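Local coordinates for protein malonate decarboxylase subunit alpha (Acinetobacter baumannii ATCC 17978, PDB 6MPR) that probably acts as the acyl-carrier-protein transferase subunit of malonate decarboxylase, exchanging acetate for malonate on the carrier protein, at residues R23-L31 / A189-V197; M374-L385 / L460-D470. All blocks are in the same frame, centred on the assembly; numbering follows the deposited sequence. Where two conformers were deposited one is given.

Contact 1: R23-L31 / A189-V197; sequences RRHAKQLKL and AFSDGIVIV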
ATOM      1  N   ARG A  23       2.045  24.214  15.452  1.00 14.06           N
ATOM      2  CA  ARG A  23       3.050  23.159  15.385  1.00 13.10           C
ATOM      3  C   ARG A  23       4.417  23.739  15.051  1.00 17.10           C
ATOM      4  O   ARG A  23       5.433  23.364  15.656  1.00 14.13           O
ATOM      5  CB  ARG A  23       2.662  22.112  14.331  1.00 13.28           C
ATOM      6  CG  ARG A  23       1.386  21.340  14.634  1.00 11.94           C
ATOM      7  CD  ARG A  23       1.357  20.026  13.856  1.00 19.03           C
ATOM      8  NE  ARG A  23       1.224  20.256  12.420  1.00 15.98           N
ATOM      9  CZ  ARG A  23       0.675  19.384  11.575  1.00 13.75           C
ATOM     10  NH1 ARG A  23       0.192  18.226  12.018  1.00 10.81           N
ATOM     11  NH2 ARG A  23       0.594  19.686  10.291  1.00 11.17           N
ATOM     12  N   ARG A  24       4.457  24.640  14.064  1.00 16.28           N
ATOM     13  CA  ARG A  24       5.713  25.277  13.678  1.00 13.83           C
ATOM     14  C   ARG A  24       6.348  26.014  14.848  1.00 14.89           C
ATOM     15  O   ARG A  24       7.557  25.900  15.084  1.00 16.50           O
ATOM     16  CB  ARG A  24       5.481  26.241  12.513  1.00 16.44           C
ATOM     17  CG  ARG A  24       6.748  27.006  12.126  1.00 15.06           C
ATOM     18  CD  ARG A  24       6.492  27.919  10.938  1.00 20.46           C
ATOM     19  NE  ARG A  24       6.148  27.130   9.757  1.00 20.58           N
ATOM     20  CZ  ARG A  24       5.346  27.554   8.787  1.00 21.89           C
ATOM     21  NH1 ARG A  24       4.798  28.766   8.857  1.00 21.96           N
ATOM     22  NH2 ARG A  24       5.086  26.760   7.756  1.00 19.22           N
ATOM     23  N   HIS A  25       5.555  26.777  15.600  1.00 15.91           N
ATOM     24  CA  HIS A  25       6.120  27.566  16.694  0.55 17.19           C
ATOM     25  C   HIS A  25       6.595  26.674  17.832  1.00 16.93           C
ATOM     26  O   HIS A  25       7.635  26.934  18.448  1.00 19.35           O
ATOM     27  CB  HIS A  25       5.100  28.566  17.225  0.55 18.61           C
ATOM     28  CG  HIS A  25       5.637  29.451  18.307  0.55 23.49           C
ATOM     29  ND1 HIS A  25       5.344  29.262  19.641  0.55 24.93           N
ATOM     30  CD2 HIS A  25       6.459  30.524  18.252  0.55 29.10           C
ATOM     31  CE1 HIS A  25       5.960  30.183  20.360  0.55 22.45           C
ATOM     32  NE2 HIS A  25       6.644  30.961  19.542  0.55 22.76           N
ATOM     33  N   ALA A  26       5.833  25.617  18.137  1.00 16.75           N
ATOM     34  CA  ALA A  26       6.237  24.728  19.221  1.00 17.16           C
ATOM     35  C   ALA A  26       7.550  24.030  18.891  1.00 19.76           C
ATOM     36  O   ALA A  26       8.442  23.932  19.741  1.00 20.74           O
ATOM     37  CB  ALA A  26       5.131  23.710  19.511  1.00 17.14           C
ATOM     38  N   LYS A  27       7.697  23.559  17.653  1.00 15.42           N
ATOM     39  CA  LYS A  27       8.945  22.912  17.270  1.00 16.62           C
ATOM     40  C   LYS A  27      10.105  23.895  17.316  1.00 16.98           C
ATOM     41  O   LYS A  27      11.208  23.549  17.760  1.00 15.46           O
ATOM     42  CB  LYS A  27       8.818  22.286  15.880  1.00 17.17           C
ATOM     43  CG  LYS A  27      10.148  21.802  15.306  1.00 19.04           C
ATOM     44  CD  LYS A  27       9.972  21.147  13.935  1.00 14.12           C
ATOM     45  CE  LYS A  27      11.339  20.776  13.366  1.00 17.53           C
ATOM     46  NZ  LYS A  27      11.247  19.916  12.159  1.00 15.84           N
ATOM     47  N   GLN A  28       9.869  25.149  16.927  1.00 15.08           N
ATOM     48  CA  GLN A  28      10.974  26.096  16.891  0.50 16.05           C
ATOM     49  C   GLN A  28      11.528  26.356  18.286  1.00 16.87           C
ATOM     50  O   GLN A  28      12.738  26.524  18.451  1.00 17.27           O
ATOM     51  CB  GLN A  28      10.544  27.408  16.234  0.50 18.80           C
ATOM     52  CG  GLN A  28      11.731  28.310  15.926  0.50 23.67           C
ATOM     53  CD  GLN A  28      12.851  27.550  15.230  0.50 31.63           C
ATOM     54  OE1 GLN A  28      12.692  27.085  14.100  0.50 40.02           O
ATOM     55  NE2 GLN A  28      13.987  27.407  15.910  0.50 34.15           N
ATOM     56  N   LEU A  29      10.663  26.379  19.308  1.00 17.28           N
ATOM     57  CA  LEU A  29      11.146  26.644  20.660  1.00 18.26           C
ATOM     58  C   LEU A  29      12.030  25.512  21.161  1.00 17.45           C
ATOM     59  O   LEU A  29      13.049  25.755  21.817  1.00 19.32           O
ATOM     60  CB  LEU A  29       9.971  26.845  21.610  1.00 23.50           C
ATOM     61  CG  LEU A  29       9.089  28.073  21.384  1.00 27.02           C
ATOM     62  CD1 LEU A  29       8.012  28.130  22.448  1.00 26.99           C
ATOM     63  CD2 LEU A  29       9.932  29.343  21.406  1.00 25.13           C
ATOM     64  N   LYS A  30      11.644  24.271  20.872  1.00 19.89           N
ATOM     65  CA  LYS A  30      12.434  23.119  21.289  1.00 18.58           C
ATOM     66  C   LYS A  30      13.785  23.092  20.586  1.00 23.27           C
ATOM     67  O   LYS A  30      14.821  22.835  21.220  1.00 16.46           O
ATOM     68  CB  LYS A  30      11.655  21.840  21.006  1.00 15.68           C
ATOM     69  CG  LYS A  30      10.377  21.731  21.829  1.00 17.21           C
ATOM     70  CD  LYS A  30       9.436  20.707  21.172  1.00 16.86           C
ATOM     71  CE  LYS A  30       8.086  20.671  21.870  1.00 27.14           C
ATOM     72  NZ  LYS A  30       7.121  19.721  21.233  1.00 21.90           N
ATOM     73  N   LEU A  31      13.789  23.301  19.263  1.00 16.12           N
ATOM     74  CA  LEU A  31      15.056  23.378  18.543  0.62 15.42           C
ATOM     75  C   LEU A  31      15.941  24.477  19.118  1.00 16.26           C
ATOM     76  O   LEU A  31      17.151  24.284  19.276  1.00 17.29           O
ATOM     77  CB  LEU A  31      14.814  23.611  17.051  0.62 15.54           C
ATOM     78  CG  LEU A  31      14.786  22.402  16.107  0.62 13.73           C
ATOM     79  CD1 LEU A  31      14.060  21.234  16.745  0.62 14.92           C
ATOM     80  CD2 LEU A  31      14.103  22.806  14.806  0.62 22.47           C
ATOM     81  N   ALA A 189       8.604  14.873   9.091  1.00  9.04           N
ATOM     82  CA  ALA A 189       9.370  15.927   8.450  1.00  9.68           C
ATOM     83  C   ALA A 189       8.452  16.985   7.857  1.00 12.46           C
ATOM     84  O   ALA A 189       8.847  18.148   7.728  1.00 12.59           O
ATOM     85  CB  ALA A 189      10.279  15.324   7.377  1.00 12.37           C
ATOM     86  N   PHE A 190       7.222  16.612   7.499  1.00 10.05           N
ATOM     87  CA  PHE A 190       6.304  17.554   6.873  1.00 11.91           C
ATOM     88  C   PHE A 190       5.118  17.909   7.766  1.00 13.84           C
ATOM     89  O   PHE A 190       4.080  18.356   7.272  1.00 16.71           O
ATOM     90  CB  PHE A 190       5.873  16.995   5.517  1.00 14.00           C
ATOM     91  CG  PHE A 190       7.014  16.948   4.538  1.00 11.58           C
ATOM     92  CD1 PHE A 190       7.849  15.841   4.472  1.00 13.62           C
ATOM     93  CD2 PHE A 190       7.308  18.048   3.763  1.00 10.10           C
ATOM     94  CE1 PHE A 190       8.939  15.819   3.605  1.00 11.94           C
ATOM     95  CE2 PHE A 190       8.404  18.037   2.898  1.00 13.57           C
ATOM     96  CZ  PHE A 190       9.212  16.928   2.825  1.00 16.06           C
ATOM     97  N   SER A 191       5.261  17.748   9.074  1.00 10.12           N
ATOM     98  CA  SER A 191       4.227  18.207   9.995  1.00  9.75           C
ATOM     99  C   SER A 191       4.841  18.910  11.199  1.00 15.56           C
ATOM    100  O   SER A 191       4.191  18.997  12.243  1.00 14.61           O
ATOM    101  CB  SER A 191       3.345  17.050  10.463  1.00  9.51           C
ATOM    102  OG  SER A 191       4.149  16.017  11.038  1.00 11.34           O
ATOM    103  N   ASP A 192       6.084  19.390  11.079  1.00 13.10           N
ATOM    104  CA  ASP A 192       6.812  19.981  12.194  1.00 12.83           C
ATOM    105  C   ASP A 192       6.946  19.010  13.363  1.00 14.29           C
ATOM    106  O   ASP A 192       6.899  19.408  14.529  1.00 16.98           O
ATOM    107  CB  ASP A 192       6.167  21.303  12.614  1.00 16.46           C
ATOM    108  CG  ASP A 192       6.490  22.415  11.634  1.00 18.26           C
ATOM    109  OD1 ASP A 192       7.649  22.895  11.638  1.00 19.17           O
ATOM    110  OD2 ASP A 192       5.613  22.763  10.824  1.00 15.69           O
ATOM    111  N   GLY A 193       7.100  17.711  13.045  1.00 12.22           N
ATOM    112  CA  GLY A 193       7.655  16.762  13.982  1.00 11.86           C
ATOM    113  C   GLY A 193       9.159  16.943  14.071  1.00 11.59           C
ATOM    114  O   GLY A 193       9.757  17.738  13.347  1.00 11.61           O
ATOM    115  N   ILE A 194       9.783  16.210  14.988  1.00 10.33           N
ATOM    116  CA  ILE A 194      11.229  16.306  15.195  1.00 12.82           C
ATOM    117  C   ILE A 194      11.869  14.958  14.868  1.00 16.81           C
ATOM    118  O   ILE A 194      11.475  13.922  15.421  1.00 14.65           O
ATOM    119  CB  ILE A 194      11.554  16.772  16.623  1.00  9.84           C
ATOM    120  CG1 ILE A 194      10.946  18.169  16.837  1.00 14.57           C
ATOM    121  CG2 ILE A 194      13.064  16.755  16.853  1.00 12.90           C
ATOM    122  CD1 ILE A 194      11.220  18.767  18.172  1.00 18.11           C
ATOM    123  N   VAL A 195      12.840  14.972  13.954  1.00 13.62           N
ATOM    124  CA  VAL A 195      13.451  13.758  13.410  1.00 10.15           C
ATOM    125  C   VAL A 195      14.896  13.732  13.889  1.00 13.75           C
ATOM    126  O   VAL A 195      15.668  14.655  13.604  1.00 11.98           O
ATOM    127  CB  VAL A 195      13.355  13.724  11.875  1.00 10.35           C
ATOM    128  CG1 VAL A 195      14.106  12.522  11.256  1.00 10.10           C
ATOM    129  CG2 VAL A 195      11.867  13.704  11.419  1.00 11.60           C
ATOM    130  N   ILE A 196      15.256  12.687  14.630  1.00 10.38           N
ATOM    131  CA  ILE A 196      16.616  12.483  15.115  1.00  9.17           C
ATOM    132  C   ILE A 196      17.113  11.163  14.558  1.00 14.47           C
ATOM    133  O   ILE A 196      16.461  10.132  14.740  1.00 11.97           O
ATOM    134  CB  ILE A 196      16.679  12.467  16.652  1.00 13.62           C
ATOM    135  CG1 ILE A 196      16.111  13.769  17.223  1.00 17.94           C
ATOM    136  CG2 ILE A 196      18.119  12.232  17.118  1.00 13.11           C
ATOM    137  CD1 ILE A 196      15.653  13.637  18.633  1.00 16.69           C
ATOM    138  N   VAL A 197      18.274  11.182  13.907  1.00 13.45           N
ATOM    139  CA  VAL A 197      18.840   9.988  13.278  1.00 12.65           C
ATOM    140  C   VAL A 197      20.193   9.687  13.921  1.00 13.43           C
ATOM    141  O   VAL A 197      21.125  10.498  13.843  1.00 11.95           O
ATOM    142  CB  VAL A 197      18.984  10.153  11.754  1.00  9.90           C
ATOM    143  CG1 VAL A 197      19.396   8.830  11.102  1.00 12.59           C
ATOM    144  CG2 VAL A 197      17.670  10.659  11.145  1.00 12.22           C
TER
HETATM  145  O   HOH W   1       2.972  22.282  10.866  1.00 15.53           O
HETATM  146  O   HOH W   2       5.435  20.888  16.613  1.00 16.93           O
HETATM  147  O   HOH W   3       9.308  24.697  13.117  1.00 24.86           O
HETATM  148  O   HOH W   4       7.786  24.762   9.475  1.00 25.75           O
HETATM  149  O   HOH W   5       9.992  21.765  10.328  1.00 34.59           O
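Lys27 reaches from helix 23-31 to the turn leading into strand 194-197, where its NZ gives a 2.9 Å hydrogen bond to Gly193 O. With CG anti to the backbone N (chi1 170°) and the chain extended beyond it, the ammonium arrives nearly in line with the carbonyl. A water bound to NZ and a salt bridge to Asp220 supply its other partners, and its CG passes alongside Ile194 CG1 on the way, a combination that suits lysine.

Asp192 lies over the first helical turn, its CG 3.6 Å from Arg24 CA, yet Arg24 NE, the nearest basic nitrogen of helix 23-31, stays 4.5 Å from OD2, well out of the guanidinium plane. Water does the joining. OD1 accepts from three waters, which lead to Arg24 O, Arg24 NE and Lys27 NZ; OD2 lies 2.7 Å from a fourth water, which accepts from Arg23 NE. A fifth water bridges Arg23 O and Asp192 O. Three basic side chains around one carboxylate would probably favour its negative charge.

Ser191 O sits over one face of the Arg23 guanidinium, 3.2 Å from NE but not hydrogen-bonded to it, while NH2 turns to Pro335 O of the second subunit. Ser191 OG bonds to Pro187 O.

Further along, Ile194 CD1 meets Leu31 CD1 and Lys30 CD, both at 4.0 Å. Leu31 packs on helix 48-55, and strand 194-199 runs between parallel strands 158-163 and 221-224.

Contact 2: M374-L385 / L460-D470; sequences MGHSSTVTKGRL and LPLAPIMIYGD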
ATOM      1  N   MET A 374     -12.093 -23.491  10.566  1.00 18.84           N
ATOM      2  CA  MET A 374     -12.450 -22.595   9.477  1.00 17.33           C
ATOM      3  C   MET A 374     -11.229 -22.092   8.717  1.00 19.76           C
ATOM      4  O   MET A 374     -11.381 -21.368   7.726  1.00 14.95           O
ATOM      5  CB  MET A 374     -13.244 -21.396  10.015  1.00 22.61           C
ATOM      6  CG  MET A 374     -14.656 -21.733  10.477  1.00 34.41           C
ATOM      7  SD  MET A 374     -15.682 -22.147   9.057  1.00 48.00           S
ATOM      8  CE  MET A 374     -15.724 -20.573   8.194  1.00 45.89           C
ATOM      9  N   GLY A 375     -10.024 -22.449   9.158  1.00 14.33           N
ATOM     10  CA  GLY A 375      -8.818 -21.927   8.559  1.00 12.63           C
ATOM     11  C   GLY A 375      -8.295 -20.643   9.168  1.00 12.07           C
ATOM     12  O   GLY A 375      -7.281 -20.130   8.690  1.00 11.51           O
ATOM     13  N   HIS A 376      -8.953 -20.091  10.197  1.00 13.30           N
ATOM     14  CA  HIS A 376      -8.406 -18.900  10.849  1.00 11.81           C
ATOM     15  C   HIS A 376      -7.059 -19.243  11.464  1.00 11.66           C
ATOM     16  O   HIS A 376      -6.905 -20.277  12.112  1.00 12.01           O
ATOM     17  CB  HIS A 376      -9.355 -18.372  11.922  1.00 12.20           C
ATOM     18  CG  HIS A 376     -10.707 -17.978  11.407  1.00 19.28           C
ATOM     19  ND1 HIS A 376     -10.888 -17.275  10.237  1.00 14.69           N
ATOM     20  CD2 HIS A 376     -11.945 -18.174  11.924  1.00 17.79           C
ATOM     21  CE1 HIS A 376     -12.180 -17.063  10.046  1.00 13.97           C
ATOM     22  NE2 HIS A 376     -12.843 -17.600  11.058  1.00 17.89           N
ATOM     23  N   SER A 377      -6.089 -18.366  11.273  1.00 11.20           N
ATOM     24  CA  SER A 377      -4.699 -18.664  11.587  0.53 14.36           C
ATOM     25  C   SER A 377      -4.119 -17.578  12.483  1.00 14.82           C
ATOM     26  O   SER A 377      -4.341 -16.389  12.259  1.00 15.02           O
ATOM     27  CB  SER A 377      -3.864 -18.791  10.306  0.53 16.10           C
ATOM     28  OG  SER A 377      -4.328 -19.857   9.482  0.53 17.59           O
ATOM     29  N   SER A 378      -3.381 -17.993  13.515  1.00 13.34           N
ATOM     30  CA  SER A 378      -2.732 -17.015  14.374  1.00 10.74           C
ATOM     31  C   SER A 378      -1.496 -17.635  15.013  1.00 15.86           C
ATOM     32  O   SER A 378      -1.392 -18.860  15.152  1.00 12.56           O
ATOM     33  CB  SER A 378      -3.691 -16.504  15.456  1.00 15.69           C
ATOM     34  OG  SER A 378      -3.028 -15.607  16.320  1.00 17.00           O
ATOM     35  N   THR A 379      -0.548 -16.777  15.376  1.00 18.07           N
ATOM     36  CA  THR A 379       0.594 -17.193  16.183  1.00 14.54           C
ATOM     37  C   THR A 379       0.494 -16.699  17.622  1.00 16.55           C
ATOM     38  O   THR A 379       1.376 -17.008  18.429  1.00 18.24           O
ATOM     39  CB  THR A 379       1.913 -16.716  15.563  1.00 24.94           C
ATOM     40  OG1 THR A 379       1.889 -15.290  15.437  1.00 21.35           O
ATOM     41  CG2 THR A 379       2.138 -17.368  14.189  1.00 17.81           C
ATOM     42  N   VAL A 380      -0.560 -15.961  17.972  1.00 14.46           N
ATOM     43  CA  VAL A 380      -0.770 -15.575  19.366  1.00 15.17           C
ATOM     44  C   VAL A 380      -1.171 -16.809  20.164  1.00 18.36           C
ATOM     45  O   VAL A 380      -2.035 -17.592  19.742  1.00 17.11           O
ATOM     46  CB  VAL A 380      -1.827 -14.460  19.461  1.00 15.09           C
ATOM     47  CG1 VAL A 380      -2.282 -14.253  20.905  1.00 20.00           C
ATOM     48  CG2 VAL A 380      -1.293 -13.154  18.870  1.00 19.98           C
ATOM     49  N   THR A 381      -0.509 -17.023  21.300  1.00 15.48           N
ATOM     50  CA  THR A 381      -0.898 -18.079  22.225  1.00 13.56           C
ATOM     51  C   THR A 381      -1.091 -17.483  23.612  1.00 19.06           C
ATOM     52  O   THR A 381      -0.763 -16.322  23.870  1.00 17.81           O
ATOM     53  CB  THR A 381       0.124 -19.231  22.277  1.00 20.57           C
ATOM     54  OG1 THR A 381       1.424 -18.719  22.597  1.00 21.87           O
ATOM     55  CG2 THR A 381       0.180 -19.976  20.942  1.00 18.04           C
ATOM     56  N   LYS A 382      -1.616 -18.308  24.517  1.00 16.04           N
ATOM     57  CA  LYS A 382      -1.988 -17.837  25.846  1.00 15.37           C
ATOM     58  C   LYS A 382      -0.814 -17.146  26.538  1.00 19.47           C
ATOM     59  O   LYS A 382       0.296 -17.683  26.600  1.00 20.66           O
ATOM     60  CB  LYS A 382      -2.493 -19.016  26.682  1.00 21.02           C
ATOM     61  CG  LYS A 382      -3.108 -18.621  28.021  1.00 26.49           C
ATOM     62  CD  LYS A 382      -3.546 -19.856  28.814  1.00 33.69           C
ATOM     63  CE  LYS A 382      -4.501 -19.491  29.943  1.00 43.08           C
ATOM     64  NZ  LYS A 382      -3.942 -18.443  30.836  1.00 44.95           N
ATOM     65  N   GLY A 383      -1.056 -15.928  27.024  1.00 17.43           N
ATOM     66  CA  GLY A 383      -0.047 -15.146  27.704  1.00 24.72           C
ATOM     67  C   GLY A 383       0.985 -14.471  26.825  1.00 19.96           C
ATOM     68  O   GLY A 383       1.883 -13.807  27.364  1.00 25.36           O
ATOM     69  N   ARG A 384       0.910 -14.623  25.498  1.00 14.50           N
ATOM     70  CA  ARG A 384       1.939 -14.119  24.584  1.00 13.95           C
ATOM     71  C   ARG A 384       1.314 -13.323  23.433  1.00 20.34           C
ATOM     72  O   ARG A 384       1.007 -13.871  22.377  1.00 16.10           O
ATOM     73  CB  ARG A 384       2.774 -15.284  24.062  1.00 13.83           C
ATOM     74  CG  ARG A 384       3.501 -16.043  25.186  1.00 14.54           C
ATOM     75  CD  ARG A 384       3.836 -17.474  24.759  1.00 23.10           C
ATOM     76  NE  ARG A 384       4.766 -18.131  25.682  1.00 23.33           N
ATOM     77  CZ  ARG A 384       4.427 -18.644  26.863  1.00 23.88           C
ATOM     78  NH1 ARG A 384       3.175 -18.564  27.295  1.00 22.53           N
ATOM     79  NH2 ARG A 384       5.352 -19.224  27.629  1.00 19.37           N
ATOM     80  N   LEU A 385       1.179 -12.015  23.608  1.00 28.40           N
ATOM     81  CA  LEU A 385       0.509 -11.175  22.609  1.00 25.24           C
ATOM     82  C   LEU A 385       1.460 -10.888  21.443  1.00 21.24           C
ATOM     83  O   LEU A 385       2.070  -9.825  21.323  1.00 33.37           O
ATOM     84  CB  LEU A 385      -0.002  -9.902  23.272  1.00 29.13           C
ATOM     85  CG  LEU A 385      -0.946  -9.012  22.474  1.00 24.09           C
ATOM     86  CD1 LEU A 385      -2.119  -9.817  21.969  1.00 20.79           C
ATOM     87  CD2 LEU A 385      -1.422  -7.881  23.365  1.00 23.98           C
ATOM     88  N   LEU A 460      -8.855  -6.745  23.970  1.00 23.74           N
ATOM     89  CA  LEU A 460      -8.944  -6.378  22.565  1.00 18.97           C
ATOM     90  C   LEU A 460     -10.324  -6.721  22.017  1.00 21.39           C
ATOM     91  O   LEU A 460     -10.918  -7.720  22.426  1.00 21.62           O
ATOM     92  CB  LEU A 460      -7.898  -7.127  21.739  1.00 19.39           C
ATOM     93  CG  LEU A 460      -6.450  -6.998  22.203  1.00 25.29           C
ATOM     94  CD1 LEU A 460      -5.610  -8.068  21.519  1.00 26.58           C
ATOM     95  CD2 LEU A 460      -5.951  -5.612  21.856  1.00 17.25           C
ATOM     96  N   PRO A 461     -10.867  -5.937  21.080  1.00 23.27           N
ATOM     97  CA  PRO A 461     -12.203  -6.267  20.560  1.00 25.12           C
ATOM     98  C   PRO A 461     -12.223  -7.452  19.602  1.00 22.46           C
ATOM     99  O   PRO A 461     -13.267  -8.105  19.486  1.00 22.97           O
ATOM    100  CB  PRO A 461     -12.638  -4.970  19.867  1.00 27.04           C
ATOM    101  CG  PRO A 461     -11.342  -4.307  19.497  1.00 25.92           C
ATOM    102  CD  PRO A 461     -10.412  -4.609  20.628  1.00 21.36           C
ATOM    103  N   LEU A 462     -11.122  -7.754  18.920  1.00 18.04           N
ATOM    104  CA  LEU A 462     -11.056  -8.869  17.984  1.00 21.66           C
ATOM    105  C   LEU A 462      -9.992  -9.857  18.441  1.00 18.77           C
ATOM    106  O   LEU A 462      -8.959  -9.459  18.985  1.00 17.99           O
ATOM    107  CB  LEU A 462     -10.720  -8.395  16.553  1.00 23.51           C
ATOM    108  CG  LEU A 462     -11.854  -7.943  15.625  1.00 23.51           C
ATOM    109  CD1 LEU A 462     -12.467  -6.670  16.102  1.00 22.15           C
ATOM    110  CD2 LEU A 462     -11.329  -7.771  14.197  1.00 21.60           C
ATOM    111  N   ALA A 463     -10.240 -11.141  18.216  1.00 17.14           N
ATOM    112  CA  ALA A 463      -9.171 -12.117  18.363  1.00 20.58           C
ATOM    113  C   ALA A 463      -8.026 -11.715  17.439  1.00 18.42           C
ATOM    114  O   ALA A 463      -8.270 -11.414  16.270  1.00 18.72           O
ATOM    115  CB  ALA A 463      -9.663 -13.518  18.005  1.00 17.21           C
ATOM    116  N   PRO A 464      -6.782 -11.644  17.923  1.00 14.92           N
ATOM    117  CA  PRO A 464      -5.681 -11.297  17.006  1.00 13.92           C
ATOM    118  C   PRO A 464      -5.397 -12.426  16.022  1.00 13.45           C
ATOM    119  O   PRO A 464      -4.757 -13.432  16.354  1.00 16.34           O
ATOM    120  CB  PRO A 464      -4.496 -11.019  17.943  1.00 19.78           C
ATOM    121  CG  PRO A 464      -4.840 -11.648  19.222  1.00 20.11           C
ATOM    122  CD  PRO A 464      -6.348 -11.658  19.330  1.00 17.00           C
ATOM    123  N   ILE A 465      -5.909 -12.256  14.807  1.00 15.84           N
ATOM    124  CA  ILE A 465      -5.859 -13.253  13.739  0.53 14.06           C
ATOM    125  C   ILE A 465      -4.848 -12.786  12.704  1.00 14.16           C
ATOM    126  O   ILE A 465      -4.985 -11.686  12.158  1.00 16.04           O
ATOM    127  CB  ILE A 465      -7.237 -13.437  13.079  0.53 13.33           C
ATOM    128  CG1 ILE A 465      -8.282 -13.873  14.099  0.53 14.94           C
ATOM    129  CG2 ILE A 465      -7.145 -14.396  11.903  0.53 13.01           C
ATOM    130  CD1 ILE A 465      -7.837 -15.003  14.955  0.53 14.51           C
ATOM    131  N   MET A 466      -3.851 -13.622  12.416  1.00 11.68           N
ATOM    132  CA  MET A 466      -2.860 -13.278  11.408  1.00 14.58           C
ATOM    133  C   MET A 466      -3.459 -13.357  10.005  1.00 15.49           C
ATOM    134  O   MET A 466      -3.363 -12.405   9.221  1.00 13.43           O
ATOM    135  CB  MET A 466      -1.656 -14.212  11.550  1.00 12.68           C
ATOM    136  CG  MET A 466      -0.498 -13.848  10.680  1.00 22.58           C
ATOM    137  SD  MET A 466       0.961 -14.855  11.068  1.00 32.72           S
ATOM    138  CE  MET A 466       0.368 -16.465  10.550  1.00 40.53           C
ATOM    139  N   ILE A 467      -4.127 -14.466   9.685  1.00 11.94           N
ATOM    140  CA  ILE A 467      -4.701 -14.687   8.363  1.00 11.17           C
ATOM    141  C   ILE A 467      -6.077 -15.298   8.559  1.00 17.64           C
ATOM    142  O   ILE A 467      -6.202 -16.347   9.205  1.00 12.10           O
ATOM    143  CB  ILE A 467      -3.826 -15.610   7.503  1.00 10.83           C
ATOM    144  CG1 ILE A 467      -2.504 -14.921   7.135  1.00 11.93           C
ATOM    145  CG2 ILE A 467      -4.524 -15.968   6.200  1.00 10.95           C
ATOM    146  CD1 ILE A 467      -1.550 -15.857   6.440  1.00 17.20           C
ATOM    147  N   TYR A 468      -7.107 -14.649   8.013  1.00 12.11           N
ATOM    148  CA  TYR A 468      -8.466 -15.156   8.137  1.00 14.20           C
ATOM    149  C   TYR A 468      -8.701 -16.328   7.199  1.00 12.93           C
ATOM    150  O   TYR A 468      -8.162 -16.394   6.091  1.00 14.91           O
ATOM    151  CB  TYR A 468      -9.504 -14.056   7.879  1.00 13.29           C
ATOM    152  CG  TYR A 468      -9.650 -13.149   9.092  1.00 13.56           C
ATOM    153  CD1 TYR A 468      -8.808 -12.062   9.273  1.00 15.61           C
ATOM    154  CD2 TYR A 468     -10.605 -13.410  10.062  1.00 14.40           C
ATOM    155  CE1 TYR A 468      -8.912 -11.245  10.384  1.00 18.03           C
ATOM    156  CE2 TYR A 468     -10.731 -12.586  11.175  1.00 14.74           C
ATOM    157  CZ  TYR A 468      -9.872 -11.504  11.327  1.00 16.55           C
ATOM    158  OH  TYR A 468      -9.951 -10.672  12.415  1.00 16.58           O
ATOM    159  N   GLY A 469      -9.523 -17.268   7.667  1.00 13.58           N
ATOM    160  CA  GLY A 469      -9.746 -18.488   6.909  1.00 13.74           C
ATOM    161  C   GLY A 469     -10.261 -18.231   5.508  1.00 14.32           C
ATOM    162  O   GLY A 469      -9.909 -18.944   4.566  1.00 13.58           O
ATOM    163  N   ASP A 470     -11.100 -17.208   5.349  1.00 14.16           N
ATOM    164  CA  ASP A 470     -11.648 -16.916   4.032  1.00 14.34           C
ATOM    165  C   ASP A 470     -10.612 -16.336   3.071  1.00 13.59           C
ATOM    166  O   ASP A 470     -10.894 -16.268   1.869  1.00 17.34           O
ATOM    167  CB  ASP A 470     -12.846 -15.973   4.172  1.00 15.08           C
ATOM    168  CG  ASP A 470     -12.643 -14.917   5.268  1.00 33.50           C
ATOM    169  OD1 ASP A 470     -12.621 -15.264   6.482  1.00 27.99           O
ATOM    170  OD2 ASP A 470     -12.486 -13.731   4.911  1.00 32.41           O
TER
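Ser377 O is gripped by two successive backbone amides: Ile467 N gives a nearly straight bond of 3.2 Å (167° at the hydrogen), and Met466 N a strongly bent, weak one of 2.8 Å. In return Ser377 N donates to Ile467 O at 2.9 Å, completing a single antiparallel hydrogen-bonded bridge.

The next serine works by its side chain. Ser378 OG, swung anti to its own backbone N (chi1 177°), gives its proton to Pro464 O at 2.8 Å and accepts from Val380 N, which makes an ST turn; a small hydroxyl that both donates and accepts fits this place well.

Because Met466 and Ile467 both face Ser377, the pairing is a classic beta bulge. It brings the loop between helix 450-458 and strand 474-477 alongside short strand 377-378, whose other neighbour is strand 370-371.

Beyond the bridge the backbones close to 3.9 Å between Gly375 CA and Gly469 CA, an approach that suits two residues without side chains. Gly469 N then donates to His376 ND1 at 2.9 Å, somewhat tilted from the imidazole plane, which helps to fix the ring's rotation. Tyr468 turns its edge toward the face of that ring in an offset edge-to-face pair, planes at 78°, and Leu423 of the second subunit packs on both residues.

On the far side of Ser378, apolar groups meet: Val380 CG2 rests 3.9 Å from Pro464 CG, and Leu385 CD1 reaches Leu460 CD1 at 3.9 Å, while Val454 of helix 450-458 packs on Val380 and Leu385.

How the contacts relate
Near the N terminus, helix 22-34 leads off, and contact 1 closes a loop of 157 residues when the chain returns as strand 194-199 of the eight-stranded parallel sheet. The chain then adds strand 221-224 to that sheet and lays down four strands of the second, mixed sheet before contact 2 opens; the other four come within or after its loop. That contact closes a shorter loop of 74 residues. The loops therefore follow in series, neither nesting nor crossing. Contact 1 joins the N-terminal helix to the first sheet; contact 2 joins strand 377-378 to the loop before strand 474-477, beside strand 429-433 of the second. Their centres lie 38 Å apart, yet both touch the second subunit.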